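Local structure of Ctr9 protein (Myceliophthora thermophila, 6AF0) at residues Lys98-Arg104 and Lys116-Leu122; Asp261-Ile267 and Lys301-Asp306; Asn308-Ala314 and Lys335-Thr340. The protein is a TPR-containing scaffold subunit that assembles with Paf1 and Cdc73 into the Paf1 core complex and probably binds RNA polymerase II during transcription elongation. All blocks are in the same frame, centred on the assembly; numbering follows the deposited sequence.

Contact 1. Residues Lys98-Arg104 and Lys116-Leu122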
loop_
_atom_site.group_PDB
_atom_site.type_symbol
_atom_site.label_atom_id
_atom_site.label_comp_id
_atom_site.label_asym_id
_atom_site.label_seq_id
_atom_site.Cartn_x
_atom_site.Cartn_y
_atom_site.Cartn_z
ATOM N N LYS A 98 -53.224 4.635 -1.243
ATOM C CA LYS A 98 -52.861 3.789 -2.378
ATOM C C LYS A 98 -51.430 4.037 -2.771
ATOM O O LYS A 98 -50.721 3.109 -3.097
ATOM C CB LYS A 98 -53.789 4.010 -3.590
ATOM C CG LYS A 98 -55.146 3.313 -3.471
ATOM C CD LYS A 98 -55.062 1.792 -3.299
ATOM C CE LYS A 98 -54.431 1.112 -4.515
ATOM N NZ LYS A 98 -54.098 -0.325 -4.297
ATOM N N SER A 99 -51.011 5.293 -2.720
ATOM C CA SER A 99 -49.611 5.657 -2.959
ATOM C C SER A 99 -48.668 4.870 -2.080
ATOM O O SER A 99 -47.653 4.348 -2.571
ATOM C CB SER A 99 -49.382 7.151 -2.712
ATOM O OG SER A 99 -48.051 7.425 -2.312
ATOM N N ARG A 100 -48.999 4.795 -0.788
ATOM C CA ARG A 100 -48.125 4.152 0.187
ATOM C C ARG A 100 -47.891 2.668 -0.136
ATOM O O ARG A 100 -46.751 2.226 -0.211
ATOM C CB ARG A 100 -48.660 4.339 1.609
ATOM C CG ARG A 100 -48.516 5.768 2.119
ATOM C CD ARG A 100 -48.791 5.916 3.615
ATOM N NE ARG A 100 -49.079 7.320 3.899
ATOM C CZ ARG A 100 -50.298 7.858 3.959
ATOM N NH1 ARG A 100 -51.408 7.117 3.811
ATOM N NH2 ARG A 100 -50.402 9.160 4.197
ATOM N N GLU A 101 -48.964 1.923 -0.367
ATOM C CA GLU A 101 -48.873 0.506 -0.732
ATOM C C GLU A 101 -48.374 0.210 -2.176
ATOM O O GLU A 101 -48.184 -0.947 -2.555
ATOM C CB GLU A 101 -50.237 -0.150 -0.520
ATOM C CG GLU A 101 -50.610 -0.347 0.945
ATOM C CD GLU A 101 -51.951 -1.048 1.125
ATOM O OE1 GLU A 101 -52.516 -1.563 0.132
ATOM O OE2 GLU A 101 -52.455 -1.086 2.266
ATOM N N ALA A 102 -48.144 1.248 -2.975
ATOM C CA ALA A 102 -47.704 1.085 -4.366
ATOM C C ALA A 102 -46.225 0.650 -4.513
ATOM O O ALA A 102 -45.474 0.634 -3.546
ATOM C CB ALA A 102 -47.938 2.390 -5.119
ATOM N N PRO A 103 -45.807 0.283 -5.737
ATOM C CA PRO A 103 -44.395 0.060 -6.088
ATOM C C PRO A 103 -43.720 1.230 -6.795
ATOM O O PRO A 103 -44.380 2.006 -7.469
ATOM C CB PRO A 103 -44.475 -1.095 -7.069
ATOM C CG PRO A 103 -45.771 -0.855 -7.778
ATOM C CD PRO A 103 -46.709 -0.241 -6.778
ATOM N N ARG A 104 -42.407 1.343 -6.641
ATOM C CA ARG A 104 -41.614 2.292 -7.404
ATOM C C ARG A 104 -41.858 2.057 -8.883
ATOM O O ARG A 104 -42.269 2.964 -9.603
ATOM C CB ARG A 104 -40.123 2.106 -7.123
ATOM C CG ARG A 104 -39.504 3.073 -6.124
ATOM C CD ARG A 104 -37.976 3.031 -6.229
ATOM N NE ARG A 104 -37.318 3.765 -5.149
ATOM C CZ ARG A 104 -37.091 5.085 -5.116
ATOM N NH1 ARG A 104 -37.481 5.868 -6.117
ATOM N NH2 ARG A 104 -36.466 5.638 -4.072
ATOM N N LYS A 116 -49.229 1.500 -12.188
ATOM C CA LYS A 116 -49.937 1.539 -10.899
ATOM C C LYS A 116 -48.999 2.119 -9.842
ATOM O O LYS A 116 -49.246 2.000 -8.640
ATOM C CB LYS A 116 -50.336 0.120 -10.500
ATOM C CG LYS A 116 -49.659 -0.945 -11.362
ATOM C CD LYS A 116 -50.227 -2.334 -11.153
ATOM C CE LYS A 116 -50.619 -2.965 -12.485
ATOM N NZ LYS A 116 -51.758 -3.912 -12.335
ATOM N N THR A 117 -47.923 2.750 -10.323
ATOM C CA THR A 117 -46.782 3.109 -9.510
ATOM C C THR A 117 -47.108 4.184 -8.487
ATOM O O THR A 117 -48.157 4.816 -8.522
ATOM C CB THR A 117 -45.610 3.606 -10.390
ATOM O OG1 THR A 117 -46.061 4.662 -11.248
ATOM C CG2 THR A 117 -45.049 2.469 -11.230
ATOM N N LYS A 118 -46.171 4.388 -7.579
ATOM C CA LYS A 118 -46.303 5.407 -6.567
ATOM C C LYS A 118 -46.539 6.727 -7.227
ATOM O O LYS A 118 -47.418 7.474 -6.819
ATOM C CB LYS A 118 -45.034 5.565 -5.756
ATOM C CG LYS A 118 -44.358 4.270 -5.397
ATOM C CD LYS A 118 -43.628 4.365 -4.075
ATOM C CE LYS A 118 -44.047 3.199 -3.210
ATOM N NZ LYS A 118 -43.705 3.481 -1.804
ATOM N N GLU A 119 -45.733 7.032 -8.236
ATOM C CA GLU A 119 -45.830 8.338 -8.884
ATOM C C GLU A 119 -47.174 8.527 -9.569
ATOM O O GLU A 119 -47.627 9.653 -9.766
ATOM C CB GLU A 119 -44.702 8.572 -9.888
ATOM C CG GLU A 119 -44.479 10.059 -10.213
ATOM C CD GLU A 119 -43.767 10.846 -9.103
ATOM O OE1 GLU A 119 -42.836 10.295 -8.468
ATOM O OE2 GLU A 119 -44.128 12.032 -8.866
ATOM N N TYR A 120 -47.799 7.424 -9.941
ATOM C CA TYR A 120 -49.139 7.468 -10.487
ATOM C C TYR A 120 -50.155 8.003 -9.469
ATOM O O TYR A 120 -50.843 9.007 -9.730
ATOM C CB TYR A 120 -49.532 6.073 -10.949
ATOM C CG TYR A 120 -50.943 5.966 -11.432
ATOM C CD1 TYR A 120 -51.317 6.528 -12.646
ATOM C CD2 TYR A 120 -51.901 5.300 -10.683
ATOM C CE1 TYR A 120 -52.612 6.434 -13.100
ATOM C CE2 TYR A 120 -53.200 5.204 -11.129
ATOM C CZ TYR A 120 -53.544 5.767 -12.338
ATOM O OH TYR A 120 -54.831 5.672 -12.776
ATOM N N TYR A 121 -50.234 7.337 -8.318
ATOM C CA TYR A 121 -51.122 7.761 -7.221
ATOM C C TYR A 121 -50.768 9.178 -6.696
ATOM O O TYR A 121 -51.646 9.961 -6.311
ATOM C CB TYR A 121 -51.106 6.732 -6.086
ATOM C CG TYR A 121 -51.655 5.382 -6.478
ATOM C CD1 TYR A 121 -52.965 5.245 -6.915
ATOM C CD2 TYR A 121 -50.873 4.239 -6.406
ATOM C CE1 TYR A 121 -53.479 4.004 -7.279
ATOM C CE2 TYR A 121 -51.379 2.998 -6.762
ATOM C CZ TYR A 121 -52.679 2.886 -7.202
ATOM O OH TYR A 121 -53.158 1.648 -7.552
ATOM N N LEU A 122 -49.484 9.507 -6.705
ATOM C CA LEU A 122 -49.043 10.824 -6.267
ATOM C C LEU A 122 -49.611 11.889 -7.165
ATOM O O LEU A 122 -50.266 12.803 -6.702
ATOM C CB LEU A 122 -47.515 10.917 -6.219
ATOM C CG LEU A 122 -46.891 10.731 -4.828
ATOM C CD1 LEU A 122 -47.328 9.448 -4.147
ATOM C CD2 LEU A 122 -45.383 10.748 -4.916
#

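Contact 2. Residues Asp261-Ile267 and Lys301-Asp306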
loop_
_atom_site.group_PDB
_atom_site.type_symbol
_atom_site.label_atom_id
_atom_site.label_comp_id
_atom_site.label_asym_id
_atom_site.label_seq_id
_atom_site.Cartn_x
_atom_site.Cartn_y
_atom_site.Cartn_z
ATOM N N ASP A 261 -47.644 -5.187 18.461
ATOM C CA ASP A 261 -47.769 -5.396 17.032
ATOM C C ASP A 261 -47.500 -4.147 16.171
ATOM O O ASP A 261 -48.003 -4.055 15.055
ATOM C CB ASP A 261 -49.138 -5.984 16.727
ATOM C CG ASP A 261 -49.330 -7.346 17.378
ATOM O OD1 ASP A 261 -48.435 -8.196 17.206
ATOM O OD2 ASP A 261 -50.356 -7.564 18.072
ATOM N N SER A 262 -46.684 -3.214 16.663
ATOM C CA SER A 262 -46.210 -2.116 15.836
ATOM C C SER A 262 -45.080 -2.629 14.948
ATOM O O SER A 262 -43.955 -2.863 15.399
ATOM C CB SER A 262 -45.732 -0.961 16.706
ATOM O OG SER A 262 -45.272 0.117 15.911
ATOM N N LYS A 263 -45.399 -2.809 13.676
ATOM C CA LYS A 263 -44.460 -3.353 12.699
ATOM C C LYS A 263 -43.171 -2.537 12.456
ATOM O O LYS A 263 -42.184 -3.097 11.981
ATOM C CB LYS A 263 -45.169 -3.573 11.371
ATOM C CG LYS A 263 -45.573 -2.302 10.659
ATOM C CD LYS A 263 -46.293 -2.618 9.356
ATOM C CE LYS A 263 -46.836 -1.342 8.703
ATOM N NZ LYS A 263 -47.857 -1.609 7.650
ATOM N N HIS A 264 -43.177 -1.237 12.753
ATOM C CA HIS A 264 -41.974 -0.407 12.602
ATOM C C HIS A 264 -41.102 -0.390 13.876
ATOM O O HIS A 264 -39.878 -0.456 13.800
ATOM C CB HIS A 264 -42.349 1.013 12.185
ATOM C CG HIS A 264 -42.853 1.125 10.779
ATOM N ND1 HIS A 264 -44.151 0.836 10.436
ATOM C CD2 HIS A 264 -42.240 1.500 9.628
ATOM C CE1 HIS A 264 -44.319 1.025 9.136
ATOM N NE2 HIS A 264 -43.177 1.430 8.621
ATOM N N ALA A 265 -41.721 -0.307 15.047
ATOM C CA ALA A 265 -40.958 -0.336 16.304
ATOM C C ALA A 265 -40.143 -1.613 16.444
ATOM O O ALA A 265 -39.022 -1.597 16.951
ATOM C CB ALA A 265 -41.877 -0.176 17.511
ATOM N N ASN A 266 -40.719 -2.728 16.028
ATOM C CA ASN A 266 -39.995 -3.986 16.070
ATOM C C ASN A 266 -38.684 -3.931 15.242
ATOM O O ASN A 266 -37.603 -4.265 15.740
ATOM C CB ASN A 266 -40.902 -5.125 15.595
ATOM C CG ASN A 266 -41.954 -5.531 16.626
ATOM O OD1 ASN A 266 -43.156 -5.415 16.374
ATOM N ND2 ASN A 266 -41.513 -6.045 17.775
ATOM N N ILE A 267 -38.785 -3.494 13.995
ATOM C CA ILE A 267 -37.616 -3.405 13.134
ATOM C C ILE A 267 -36.556 -2.533 13.772
ATOM O O ILE A 267 -35.383 -2.931 13.884
ATOM C CB ILE A 267 -37.957 -2.829 11.746
ATOM C CG1 ILE A 267 -38.908 -3.741 11.009
ATOM C CG2 ILE A 267 -36.716 -2.757 10.877
ATOM C CD1 ILE A 267 -38.378 -5.159 10.871
ATOM N N LYS A 301 -40.685 -10.932 13.906
ATOM C CA LYS A 301 -41.964 -10.533 14.478
ATOM C C LYS A 301 -42.546 -9.503 13.568
ATOM O O LYS A 301 -43.689 -9.619 13.130
ATOM C CB LYS A 301 -41.822 -9.968 15.898
ATOM C CG LYS A 301 -43.139 -9.894 16.687
ATOM C CD LYS A 301 -42.914 -10.128 18.183
ATOM C CE LYS A 301 -42.531 -11.580 18.525
ATOM N NZ LYS A 301 -43.711 -12.402 18.931
ATOM N N SER A 302 -41.728 -8.517 13.238
ATOM C CA SER A 302 -42.180 -7.442 12.374
ATOM C C SER A 302 -42.543 -7.886 10.947
ATOM O O SER A 302 -43.374 -7.260 10.276
ATOM C CB SER A 302 -41.132 -6.354 12.312
ATOM O OG SER A 302 -41.363 -5.543 11.176
ATOM N N PHE A 303 -41.900 -8.955 10.494
ATOM C CA PHE A 303 -42.137 -9.532 9.164
ATOM C C PHE A 303 -43.439 -10.310 9.040
ATOM O O PHE A 303 -44.066 -10.287 7.977
ATOM C CB PHE A 303 -41.002 -10.476 8.777
ATOM C CG PHE A 303 -41.102 -10.962 7.362
ATOM C CD1 PHE A 303 -41.434 -12.279 7.081
ATOM C CD2 PHE A 303 -40.903 -10.075 6.308
ATOM C CE1 PHE A 303 -41.543 -12.702 5.774
ATOM C CE2 PHE A 303 -41.006 -10.495 4.998
ATOM C CZ PHE A 303 -41.330 -11.810 4.729
ATOM N N LYS A 304 -43.805 -11.029 10.101
ATOM C CA LYS A 304 -45.132 -11.627 10.223
ATOM C C LYS A 304 -46.280 -10.605 10.098
ATOM O O LYS A 304 -47.326 -10.920 9.561
ATOM C CB LYS A 304 -45.263 -12.346 11.558
ATOM C CG LYS A 304 -44.321 -13.514 11.698
ATOM C CD LYS A 304 -44.644 -14.342 12.930
ATOM C CE LYS A 304 -44.363 -15.820 12.678
ATOM N NZ LYS A 304 -42.933 -16.097 12.345
ATOM N N LEU A 305 -46.073 -9.395 10.608
ATOM C CA LEU A 305 -47.086 -8.343 10.554
ATOM C C LEU A 305 -47.219 -7.752 9.164
ATOM O O LEU A 305 -48.338 -7.480 8.724
ATOM C CB LEU A 305 -46.761 -7.245 11.557
ATOM C CG LEU A 305 -46.578 -7.709 13.010
ATOM C CD1 LEU A 305 -45.908 -6.647 13.881
ATOM C CD2 LEU A 305 -47.919 -8.109 13.587
ATOM N N ASP A 306 -46.087 -7.548 8.485
ATOM C CA ASP A 306 -46.078 -7.091 7.088
ATOM C C ASP A 306 -44.937 -7.720 6.309
ATOM O O ASP A 306 -43.775 -7.418 6.541
ATOM C CB ASP A 306 -45.958 -5.575 7.006
ATOM C CG ASP A 306 -46.232 -5.038 5.604
ATOM O OD1 ASP A 306 -46.884 -5.747 4.814
ATOM O OD2 ASP A 306 -45.834 -3.892 5.289
#

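Contact 3. Residues Asn308-Ala314 and Lys335-Thr340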
loop_
_atom_site.group_PDB
_atom_site.type_symbol
_atom_site.label_atom_id
_atom_site.label_comp_id
_atom_site.label_asym_id
_atom_site.label_seq_id
_atom_site.Cartn_x
_atom_site.Cartn_y
_atom_site.Cartn_z
ATOM N N ASN A 308 -44.469 -7.190 3.201
ATOM C CA ASN A 308 -44.141 -6.218 2.160
ATOM C C ASN A 308 -43.432 -4.974 2.654
ATOM O O ASN A 308 -43.344 -3.997 1.902
ATOM C CB ASN A 308 -45.436 -5.760 1.500
ATOM C CG ASN A 308 -46.266 -6.914 1.008
ATOM O OD1 ASN A 308 -45.929 -8.090 1.230
ATOM N ND2 ASN A 308 -47.346 -6.592 0.307
ATOM N N LEU A 309 -42.973 -5.005 3.912
ATOM C CA LEU A 309 -42.401 -3.831 4.584
ATOM C C LEU A 309 -40.916 -3.777 4.275
ATOM O O LEU A 309 -40.152 -4.618 4.741
ATOM C CB LEU A 309 -42.637 -3.891 6.094
ATOM C CG LEU A 309 -42.249 -2.651 6.901
ATOM C CD1 LEU A 309 -42.939 -1.411 6.376
ATOM C CD2 LEU A 309 -42.584 -2.862 8.372
ATOM N N PRO A 310 -40.503 -2.794 3.475
ATOM C CA PRO A 310 -39.170 -2.740 2.869
ATOM C C PRO A 310 -37.994 -2.908 3.825
ATOM O O PRO A 310 -37.183 -3.817 3.652
ATOM C CB PRO A 310 -39.148 -1.357 2.208
ATOM C CG PRO A 310 -40.584 -1.099 1.862
ATOM C CD PRO A 310 -41.371 -1.707 2.986
ATOM N N LEU A 311 -37.897 -2.051 4.827
ATOM C CA LEU A 311 -36.790 -2.129 5.787
ATOM C C LEU A 311 -36.682 -3.523 6.380
ATOM O O LEU A 311 -35.616 -4.089 6.467
ATOM C CB LEU A 311 -36.982 -1.114 6.915
ATOM C CG LEU A 311 -35.789 -0.780 7.801
ATOM C CD1 LEU A 311 -34.685 -0.125 6.976
ATOM C CD2 LEU A 311 -36.233 0.143 8.939
ATOM N N THR A 312 -37.800 -4.074 6.802
ATOM C CA THR A 312 -37.806 -5.424 7.329
ATOM C C THR A 312 -37.250 -6.387 6.299
ATOM O O THR A 312 -36.361 -7.195 6.590
ATOM C CB THR A 312 -39.233 -5.829 7.702
ATOM O OG1 THR A 312 -39.802 -4.791 8.518
ATOM C CG2 THR A 312 -39.258 -7.194 8.426
ATOM N N CYS A 313 -37.784 -6.276 5.088
ATOM C CA CYS A 313 -37.396 -7.143 3.986
ATOM C C CYS A 313 -35.879 -7.113 3.774
ATOM O O CYS A 313 -35.219 -8.138 3.756
ATOM C CB CYS A 313 -38.169 -6.756 2.728
ATOM S SG CYS A 313 -39.931 -7.211 2.795
ATOM N N ALA A 314 -35.322 -5.927 3.670
ATOM C CA ALA A 314 -33.885 -5.796 3.507
ATOM C C ALA A 314 -33.097 -6.409 4.675
ATOM O O ALA A 314 -32.174 -7.186 4.465
ATOM C CB ALA A 314 -33.523 -4.326 3.314
ATOM N N LYS A 335 -38.260 -7.459 -3.082
ATOM C CA LYS A 335 -39.481 -6.822 -2.548
ATOM C C LYS A 335 -39.213 -5.469 -1.955
ATOM O O LYS A 335 -39.950 -4.518 -2.187
ATOM C CB LYS A 335 -40.131 -7.682 -1.465
ATOM C CG LYS A 335 -41.361 -8.427 -1.950
ATOM C CD LYS A 335 -42.631 -7.592 -1.897
ATOM C CE LYS A 335 -43.842 -8.515 -1.921
ATOM N NZ LYS A 335 -45.092 -7.837 -1.511
ATOM N N ALA A 336 -38.156 -5.411 -1.159
ATOM C CA ALA A 336 -37.692 -4.168 -0.576
ATOM C C ALA A 336 -37.478 -3.118 -1.662
ATOM O O ALA A 336 -38.085 -2.063 -1.619
ATOM C CB ALA A 336 -36.413 -4.400 0.223
ATOM N N ILE A 337 -36.665 -3.440 -2.660
ATOM C CA ILE A 337 -36.321 -2.500 -3.742
ATOM C C ILE A 337 -37.574 -1.992 -4.482
ATOM O O ILE A 337 -37.656 -0.823 -4.870
ATOM C CB ILE A 337 -35.365 -3.160 -4.772
ATOM C CG1 ILE A 337 -34.026 -3.536 -4.114
ATOM C CG2 ILE A 337 -35.104 -2.236 -5.959
ATOM C CD1 ILE A 337 -33.149 -4.431 -4.962
ATOM N N GLN A 338 -38.553 -2.870 -4.658
ATOM C CA GLN A 338 -39.755 -2.521 -5.399
ATOM C C GLN A 338 -40.605 -1.509 -4.654
ATOM O O GLN A 338 -41.132 -0.594 -5.282
ATOM C CB GLN A 338 -40.603 -3.752 -5.698
ATOM C CG GLN A 338 -39.791 -4.953 -6.147
ATOM C CD GLN A 338 -40.608 -6.050 -6.799
ATOM O OE1 GLN A 338 -41.839 -6.058 -6.721
ATOM N NE2 GLN A 338 -39.918 -6.996 -7.436
ATOM N N TYR A 339 -40.711 -1.661 -3.325
ATOM C CA TYR A 339 -41.709 -0.945 -2.508
ATOM C C TYR A 339 -41.203 0.197 -1.623
ATOM O O TYR A 339 -41.808 0.489 -0.600
ATOM C CB TYR A 339 -42.459 -1.964 -1.644
ATOM C CG TYR A 339 -43.492 -2.781 -2.386
ATOM C CD1 TYR A 339 -44.078 -2.321 -3.565
ATOM C CD2 TYR A 339 -43.925 -3.991 -1.888
ATOM C CE1 TYR A 339 -45.037 -3.056 -4.231
ATOM C CE2 TYR A 339 -44.886 -4.724 -2.553
ATOM C CZ TYR A 339 -45.434 -4.254 -3.723
ATOM O OH TYR A 339 -46.392 -4.978 -4.380
ATOM N N THR A 340 -40.147 0.886 -2.026
ATOM C CA THR A 340 -39.477 1.824 -1.120
ATOM C C THR A 340 -39.495 3.272 -1.563
ATOM O O THR A 340 -39.151 3.581 -2.695
ATOM C CB THR A 340 -37.998 1.462 -0.936
ATOM O OG1 THR A 340 -37.873 0.049 -0.811
ATOM C CG2 THR A 340 -37.476 2.082 0.313
#

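Contact 1. Residues Lys98-Arg104 and Lys116-Leu122
The ring of Tyr121 lies against the aliphatic base of Lys98: Lys98 CB sits over one ring face, 3.6 Å from the ring centroid of Tyr121 and only 11° off its normal, a CH-pi contact. This packing joins two helices of the TPR-type alpha-helical solenoid, bringing the end of helix 82-101 against the beginning of helix 118-135. The intervening 11 residues contain neither helix nor strand, so the chain returns through an irregular connection. Ala102 approaches the edge of the same ring, with its CB 3.7 Å from Tyr121 CD2, and the backbone of Ser99 lies close to the root of the tyrosine, Ser99 CA being 3.6 Å from Tyr121 CB. Lys118 has the most surface covered here. Its side chain runs along the backbone where helix 82-101 gives way to extended residues, and Lys118 CE lies 3.0 Å from Ala102 O and 3.8 Å from Ser99 O. Its ammonium has a long, weak ion pair with Asp341. Thr117 occupies the N-cap position, and the backbone amide just after it is held from across the contact: Lys118 N donates to Pro103 O (3.0 Å, 152°). Pro103 O is also met by Thr117 CA at 3.3 Å in a CA-H...O contact, so a single carbonyl receives the start of the helix. Arg100 points its CA-to-CB bond away and forms a salt bridge with an acidic side chain of the Paf1 chain. At the far end of the tyrosine, Lys98 CE lies 3.3 Å from Tyr121 OH.

Contact 2. Residues Asp261-Ile267 and Lys301-Asp306
Ser302, Leu305 and Lys263 account for most of the surface covered between these segments. Ser302 points its CB toward helix 263-279 and its hydroxyl donates a hydrogen bond to the backbone carbonyl of Lys263, Ser302 OG to Lys263 O being 2.7 Å. The small side chain lets the backbones come close: the CA atoms of Lys263 and Ser302 are 4.7 Å apart, and Asn266 CB meets Ser302 CB at 3.5 Å. One helical turn further on, Leu305 spreads over the entrance to helix 263-279. Its CD1 lies 3.5 Å from Asp261 O and 3.8 Å from Lys263 CA, while Leu305 CB and Lys263 CB are 4.0 Å apart.

The helices 263-279 and 285-305 are consecutive and form a TPR-like helical hairpin; the short segments seen here run nearly antiparallel, at 155° between their directions and 8.4 Å between axes. The contact lies at the end of the hairpin remote from its turn, where the first helix starts and the second finishes. Helix 310-322 packs beside it, where Ile267 touches Leu311 and Thr312. His264, whose CB is directed away from helix 285-305, packs on the backbone of the Paf1 chain.

Lys263 adds a polar contact at the margin. Its side chain extends beside Asp306, the first residue to leave helical geometry, with Lys263 CD 3.8 Å from Asp306 CB. Beyond them the charges form a long salt bridge, Lys263 NZ to Asp306 OD2 at 3.9 Å.

Contact 3. Residues Asn308-Ala314 and Lys335-Thr340
The backbones come nearest where helix 310-322 begins beside the last turn of helix 326-338: the CA atoms of Pro310 and Ala336 are just 4.0 Å apart, those of Asn308 and Lys335 6.7 Å. Leu309 is the N-cap residue, and Tyr339 is the first to leave helical geometry at the other segment. The small side chain of Ala336 is consistent with this closeness, its CB lying 3.6 Å from Pro310 O, 3.9 Å from Cys313 CB and 4.2 Å from Ala314 CB. The two helices, joined by a short turn, form a TPR-like hairpin; Ala336, Cys313 and Ala314 pack closely between them at its open end, while Asn308, Lys335 and Tyr339 cover its flank. Helix 343-360 closes in through Ile345, which touches Pro310, Leu311 and Thr340. The proline ring packs apolarly on the tyrosine stem, Pro310 CG to Tyr339 CB being 4.1 Å. Toward the solvent, the Lys335 side chain reaches along Asn308, bringing Lys335 NZ to 2.9 Å from Asn308 OD1.

The three contacts follow one another along the chain, all in the N-terminal half of this Ctr9 fragment. Contacts 2 and 3, with centres about 13 Å apart, each close one of two successive helical hairpins, and these pack on each other through Ile267 CG2 and Leu311 CD2 (3.5 Å), with a probable hydrogen bond between Ser302 OG and Thr312 OG1 (3.2 Å). Contact 1 meets contact 3, its centre about 14 Å away, with a probable hydrogen bond from Arg104 N to Gln338 O (2.7 Å) and Pro103 CA 3.5 Å from Tyr339 CD1. Contacts 1 and 2 do not touch, their nearest atoms about 7 Å apart. Paf1 reaches each contact through one residue: Arg100, His264 and Leu311.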